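Local coordinates for nucleoprotein (Rift valley fever virus, PDB 3OUO), which encapsidates the viral genomic RNA, binding single-stranded nucleic acid and assembling into rings that protect the genome and present it as template for transcription and replication, at residues A[34-39]-A[206-211]; A[113-118]-A[144-149]. All coordinates share one frame; numbering follows the deposited sequence.

Contact 1: A[34-39]-A[206-211]; sequences DARRVI and SNFISH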
loop_
_atom_site.group_PDB
_atom_site.type_symbol
_atom_site.label_atom_id
_atom_site.label_comp_id
_atom_site.label_asym_id
_atom_site.label_seq_id
_atom_site.Cartn_x
_atom_site.Cartn_y
_atom_site.Cartn_z
ATOM N N ASP A 34 -18.178 21.123 28.042
ATOM C CA ASP A 34 -19.100 21.636 29.044
ATOM C C ASP A 34 -18.332 22.560 29.992
ATOM O O ASP A 34 -17.750 22.114 30.986
ATOM C CB ASP A 34 -19.747 20.469 29.803
ATOM C CG ASP A 34 -20.991 20.880 30.586
ATOM O OD1 ASP A 34 -21.149 22.073 30.925
ATOM O OD2 ASP A 34 -21.824 19.995 30.868
ATOM N N ALA A 35 -18.322 23.849 29.663
ATOM C CA ALA A 35 -17.558 24.844 30.417
ATOM C C ALA A 35 -17.896 24.883 31.915
ATOM O O ALA A 35 -16.997 24.990 32.745
ATOM C CB ALA A 35 -17.725 26.226 29.795
ATOM N N ARG A 36 -19.183 24.794 32.253
ATOM C CA ARG A 36 -19.616 24.808 33.649
ATOM C C ARG A 36 -19.053 23.641 34.445
ATOM O O ARG A 36 -18.589 23.817 35.565
ATOM C CB ARG A 36 -21.138 24.810 33.755
ATOM C CG ARG A 36 -21.758 26.167 33.533
ATOM C CD ARG A 36 -23.275 26.088 33.424
ATOM N NE ARG A 36 -23.805 27.391 33.055
ATOM C CZ ARG A 36 -23.929 27.825 31.803
ATOM N NH1 ARG A 36 -23.583 27.052 30.780
ATOM N NH2 ARG A 36 -24.403 29.038 31.580
ATOM N N ARG A 37 -19.102 22.449 33.864
ATOM C CA ARG A 37 -18.581 21.264 34.525
ATOM C C ARG A 37 -17.052 21.356 34.683
ATOM O O ARG A 37 -16.511 21.021 35.742
ATOM C CB ARG A 37 -19.008 20.003 33.763
ATOM C CG ARG A 37 -18.664 18.684 34.460
ATOM C CD ARG A 37 -19.354 18.533 35.822
ATOM N NE ARG A 37 -19.118 17.212 36.390
ATOM C CZ ARG A 37 -19.016 16.962 37.691
ATOM N NH1 ARG A 37 -19.125 17.949 38.572
ATOM N NH2 ARG A 37 -18.793 15.725 38.111
ATOM N N VAL A 38 -16.370 21.837 33.637
ATOM C CA VAL A 38 -14.910 22.015 33.675
ATOM C C VAL A 38 -14.484 22.900 34.850
ATOM O O VAL A 38 -13.572 22.530 35.596
ATOM C CB VAL A 38 -14.337 22.549 32.328
ATOM C CG1 VAL A 38 -12.879 22.995 32.476
ATOM C CG2 VAL A 38 -14.463 21.489 31.243
ATOM N N ILE A 39 -15.144 24.046 35.029
ATOM C CA ILE A 39 -14.803 24.929 36.142
ATOM C C ILE A 39 -15.055 24.216 37.474
ATOM O O ILE A 39 -14.219 24.265 38.377
ATOM C CB ILE A 39 -15.567 26.287 36.127
ATOM C CG1 ILE A 39 -15.500 26.981 34.758
ATOM C CG2 ILE A 39 -15.045 27.207 37.225
ATOM C CD1 ILE A 39 -14.132 27.269 34.277
ATOM N N SER A 206 -22.810 29.073 22.342
ATOM C CA SER A 206 -23.050 28.421 23.620
ATOM C C SER A 206 -23.630 29.405 24.634
ATOM O O SER A 206 -23.537 30.624 24.457
ATOM C CB SER A 206 -21.766 27.781 24.153
ATOM O OG SER A 206 -21.079 28.667 25.006
ATOM N N ASN A 207 -24.233 28.873 25.694
ATOM C CA ASN A 207 -24.830 29.724 26.721
ATOM C C ASN A 207 -23.845 30.178 27.799
ATOM O O ASN A 207 -24.253 30.802 28.780
ATOM C CB ASN A 207 -26.056 29.045 27.354
ATOM C CG ASN A 207 -25.714 27.726 28.059
ATOM O OD1 ASN A 207 -24.544 27.343 28.180
ATOM N ND2 ASN A 207 -26.749 27.021 28.517
ATOM N N PHE A 208 -22.560 29.862 27.619
ATOM C CA PHE A 208 -21.531 30.204 28.607
ATOM C C PHE A 208 -20.877 31.557 28.341
ATOM O O PHE A 208 -20.220 31.755 27.319
ATOM C CB PHE A 208 -20.459 29.114 28.699
ATOM C CG PHE A 208 -19.547 29.260 29.891
ATOM C CD1 PHE A 208 -19.998 28.943 31.167
ATOM C CD2 PHE A 208 -18.235 29.705 29.733
ATOM C CE1 PHE A 208 -19.155 29.072 32.283
ATOM C CE2 PHE A 208 -17.384 29.834 30.831
ATOM C CZ PHE A 208 -17.848 29.523 32.111
ATOM N N ILE A 209 -21.038 32.455 29.313
ATOM C CA ILE A 209 -20.660 33.876 29.229
ATOM C C ILE A 209 -21.654 34.625 28.338
ATOM O O ILE A 209 -21.845 34.267 27.175
ATOM C CB ILE A 209 -19.189 34.129 28.759
ATOM C CG1 ILE A 209 -18.171 33.218 29.481
ATOM C CG2 ILE A 209 -18.836 35.597 28.932
ATOM C CD1 ILE A 209 -18.123 33.350 30.992
ATOM N N SER A 210 -22.291 35.657 28.889
ATOM C CA SER A 210 -23.359 36.364 28.165
ATOM C C SER A 210 -22.838 37.121 26.940
ATOM O O SER A 210 -21.657 37.462 26.859
ATOM C CB SER A 210 -24.114 37.317 29.085
ATOM O OG SER A 210 -23.334 38.465 29.346
ATOM N N HIS A 211 -23.731 37.366 25.989
ATOM C CA HIS A 211 -23.386 38.079 24.764
ATOM C C HIS A 211 -22.732 39.421 25.087
ATOM O O HIS A 211 -21.726 39.796 24.490
ATOM C CB HIS A 211 -24.633 38.289 23.904
ATOM C CG HIS A 211 -25.247 37.020 23.405
ATOM N ND1 HIS A 211 -26.507 36.976 22.852
ATOM C CD2 HIS A 211 -24.780 35.748 23.379
ATOM C CE1 HIS A 211 -26.787 35.735 22.496
ATOM N NE2 HIS A 211 -25.757 34.971 22.807
#
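Next to Phe-33, which probably binds RNA as in related nucleoproteins, the first turn of helix 35-46 meets an interhelical loop through Ala-35 and Arg-36 on Phe-208 and Asn-207. The methyl of Ala-35 sits squarely over the Phe-208 ring, CB lying 3.5 Å from the ring centroid and only 13° off its normal, a CH-pi contact in which one small group reaches all six ring carbons. CG of Phe-208 stands anti to its backbone N (chi1 -168°), which carries the ring out from the loop to the helix. Arg-36 runs along the same residue, its CG obliquely placed 4.0 Å from CD1 of Phe-208, and the same CD1 lies over one face of its guanidinium, the two planes almost perpendicular. Segment 34-39 belongs to the N-terminal region essential for oligomerization, whereas 206-211 joins helices 189-204 and 211-220. From the end of its extended chain, NH1 of Arg-36 donates to OD1 of Asn-207 at 2.8 Å, meeting the oxygen from above the carbonyl plane. A weak bond of 3.3 Å from NH2 of Arg-36 to O of Asn-207 adds a second tie. The loop is itself braced by an ST turn, with OG of Ser-206 accepting from N of Phe-208 at 3.2 Å. Gln-5 of a second subunit takes a hydrogen bond from N of Ile-209 and packs on Arg-36 and Phe-208.

Contact 2: A[113-118]-A[144-149]; sequences GWTCQA and MMHPSF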
loop_
_atom_site.group_PDB
_atom_site.type_symbol
_atom_site.label_atom_id
_atom_site.label_comp_id
_atom_site.label_asym_id
_atom_site.label_seq_id
_atom_site.Cartn_x
_atom_site.Cartn_y
_atom_site.Cartn_z
ATOM N N GLY A 113 -11.285 33.675 28.249
ATOM C CA GLY A 113 -10.966 35.079 28.494
ATOM C C GLY A 113 -9.508 35.287 28.879
ATOM O O GLY A 113 -8.888 36.277 28.485
ATOM N N TRP A 114 -8.956 34.358 29.652
ATOM C CA TRP A 114 -7.557 34.455 30.057
ATOM C C TRP A 114 -6.628 33.854 28.997
ATOM O O TRP A 114 -5.606 34.446 28.662
ATOM C CB TRP A 114 -7.341 33.771 31.404
ATOM C CG TRP A 114 -6.004 34.074 32.012
ATOM C CD1 TRP A 114 -5.698 35.122 32.829
ATOM C CD2 TRP A 114 -4.785 33.334 31.829
ATOM N NE1 TRP A 114 -4.365 35.076 33.182
ATOM C CE2 TRP A 114 -3.782 33.989 32.582
ATOM C CE3 TRP A 114 -4.445 32.182 31.106
ATOM C CZ2 TRP A 114 -2.459 33.530 32.628
ATOM C CZ3 TRP A 114 -3.135 31.720 31.161
ATOM C CH2 TRP A 114 -2.158 32.397 31.908
ATOM N N THR A 115 -6.987 32.671 28.497
ATOM C CA THR A 115 -6.265 31.999 27.411
ATOM C C THR A 115 -5.920 32.957 26.277
ATOM O O THR A 115 -4.769 33.011 25.851
ATOM C CB THR A 115 -7.091 30.825 26.843
ATOM O OG1 THR A 115 -7.402 29.919 27.898
ATOM C CG2 THR A 115 -6.326 30.082 25.736
ATOM N N CYS A 116 -6.909 33.722 25.809
ATOM C CA CYS A 116 -6.719 34.622 24.671
ATOM C C CYS A 116 -5.783 35.803 24.967
ATOM O O CYS A 116 -5.110 36.296 24.059
ATOM C CB CYS A 116 -8.068 35.109 24.115
ATOM S SG CYS A 116 -9.099 33.773 23.450
ATOM N N GLN A 117 -5.740 36.246 26.222
ATOM C CA GLN A 117 -4.789 37.284 26.641
ATOM C C GLN A 117 -3.385 36.694 26.710
ATOM O O GLN A 117 -2.405 37.358 26.364
ATOM C CB GLN A 117 -5.161 37.868 28.008
ATOM C CG GLN A 117 -6.460 38.690 28.058
ATOM C CD GLN A 117 -6.830 39.081 29.474
ATOM O OE1 GLN A 117 -6.146 39.894 30.105
ATOM N NE2 GLN A 117 -7.913 38.501 29.987
ATOM N N ALA A 118 -3.296 35.440 27.153
ATOM C CA ALA A 118 -2.014 34.739 27.269
ATOM C C ALA A 118 -1.325 34.528 25.906
ATOM O O ALA A 118 -0.086 34.464 25.827
ATOM C CB ALA A 118 -2.193 33.410 28.007
HETATM N N MSE A 144 -6.851 35.920 18.767
HETATM C CA MSE A 144 -7.653 34.992 17.968
HETATM C C MSE A 144 -6.957 33.656 17.746
HETATM O O MSE A 144 -7.552 32.717 17.203
HETATM C CB MSE A 144 -7.971 35.621 16.615
HETATM C CG MSE A 144 -8.970 36.752 16.681
HETATM SE SE MSE A 144 -9.448 37.321 14.885
HETATM C CE MSE A 144 -11.159 38.126 15.301
HETATM N N MSE A 145 -5.703 33.576 18.176
HETATM C CA MSE A 145 -4.834 32.443 17.844
HETATM C C MSE A 145 -4.976 31.216 18.752
HETATM O O MSE A 145 -3.983 30.639 19.182
HETATM C CB MSE A 145 -3.380 32.909 17.773
HETATM C CG MSE A 145 -3.143 33.920 16.649
HETATM SE SE MSE A 145 -1.304 34.504 16.616
HETATM C CE MSE A 145 -0.493 32.757 16.292
ATOM N N HIS A 146 -6.220 30.842 19.047
ATOM C CA HIS A 146 -6.544 29.546 19.642
ATOM C C HIS A 146 -8.023 29.244 19.387
ATOM O O HIS A 146 -8.833 30.168 19.324
ATOM C CB HIS A 146 -6.246 29.518 21.145
ATOM C CG HIS A 146 -6.126 28.132 21.700
ATOM N ND1 HIS A 146 -7.141 27.523 22.407
ATOM C CD2 HIS A 146 -5.127 27.220 21.613
ATOM C CE1 HIS A 146 -6.767 26.299 22.740
ATOM N NE2 HIS A 146 -5.549 26.091 22.271
ATOM N N PRO A 147 -8.381 27.951 19.231
ATOM C CA PRO A 147 -9.791 27.579 19.118
ATOM C C PRO A 147 -10.657 28.151 20.252
ATOM O O PRO A 147 -11.810 28.493 20.014
ATOM C CB PRO A 147 -9.739 26.048 19.174
ATOM C CG PRO A 147 -8.452 25.730 18.494
ATOM C CD PRO A 147 -7.502 26.789 18.990
ATOM N N SER A 148 -10.085 28.277 21.452
ATOM C CA SER A 148 -10.732 28.920 22.608
ATOM C C SER A 148 -11.403 30.249 22.282
ATOM O O SER A 148 -12.421 30.606 22.883
ATOM C CB SER A 148 -9.706 29.202 23.708
ATOM O OG SER A 148 -9.143 28.012 24.201
ATOM N N PHE A 149 -10.804 30.995 21.361
ATOM C CA PHE A 149 -11.297 32.326 21.032
ATOM C C PHE A 149 -12.770 32.335 20.654
ATOM O O PHE A 149 -13.462 33.323 20.902
ATOM C CB PHE A 149 -10.474 32.994 19.921
ATOM C CG PHE A 149 -11.091 34.277 19.425
ATOM C CD1 PHE A 149 -10.966 35.452 20.164
ATOM C CD2 PHE A 149 -11.839 34.296 18.249
ATOM C CE1 PHE A 149 -11.558 36.629 19.734
ATOM C CE2 PHE A 149 -12.435 35.476 17.802
ATOM C CZ PHE A 149 -12.298 36.644 18.544
#
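ND1 of His-146 is held by two groups of Ser-148, the hydroxyl OG at 2.7 Å and the backbone N at 3.2 Å, a pairing that fixes the imidazole beside Thr-115. These bonds span the start of a short 3-10 segment, 147-149, which lies against one side of helix 112-122 in this all-helical protein. The bond from N of Ser-148 comes in tilted 32° from the imidazole plane, while CD of Pro-147 lies over one face of that ring, displaced toward its rim. OG of Ser-148 has a further, weak bond to O of Ala-108, whose carbonyl also accepts from OG1 of Thr-115.

No hydrogen bond joins 113-118 to 144-149 directly, and the contact between them is close packing of buried side chains. Thr-115 turns its methyl to the loop: CG2, anti to the backbone N, rests 3.8 Å from OG of Ser-148 and also nears the His-146 ring obliquely. One residue on, Cys-116 presses its sulfur against Phe-149, with SG 3.6 Å from CA and 3.9 Å from CB of that residue. SG lies at the edge of the Phe-149 ring, 5.4 Å from its centroid and 84° off the normal, a sulfur-aromatic contact.

Beyond the loop, Phe-149 packs on Ile-165 of helix 159-180, and its ring meets that of His-169. One face of the Phe-149 ring is covered from within the loop, where CG of Met-144, a selenomethionine, lies 3.7 Å above the ring plane and over its centre.

In the fold
Contact 2 is nested in the long chain loop that contact 1 closes, and the order along the chain is 34-39, 113-118, 144-149 and 206-211. The centres are 15 Å apart and the nearest atoms about 7 Å, without touching. Helix 104-110 and the turn after it lie between them, since Ile-39 packs on Ala-110 and Leu-111 while Thr-115 bonds to the carbonyls of Ala-108 and Leu-111. Both contacts lie near probable RNA-binding residues, and both adjoin the same second subunit, consistent with a fold in which RNA binding and ring assembly are built close together.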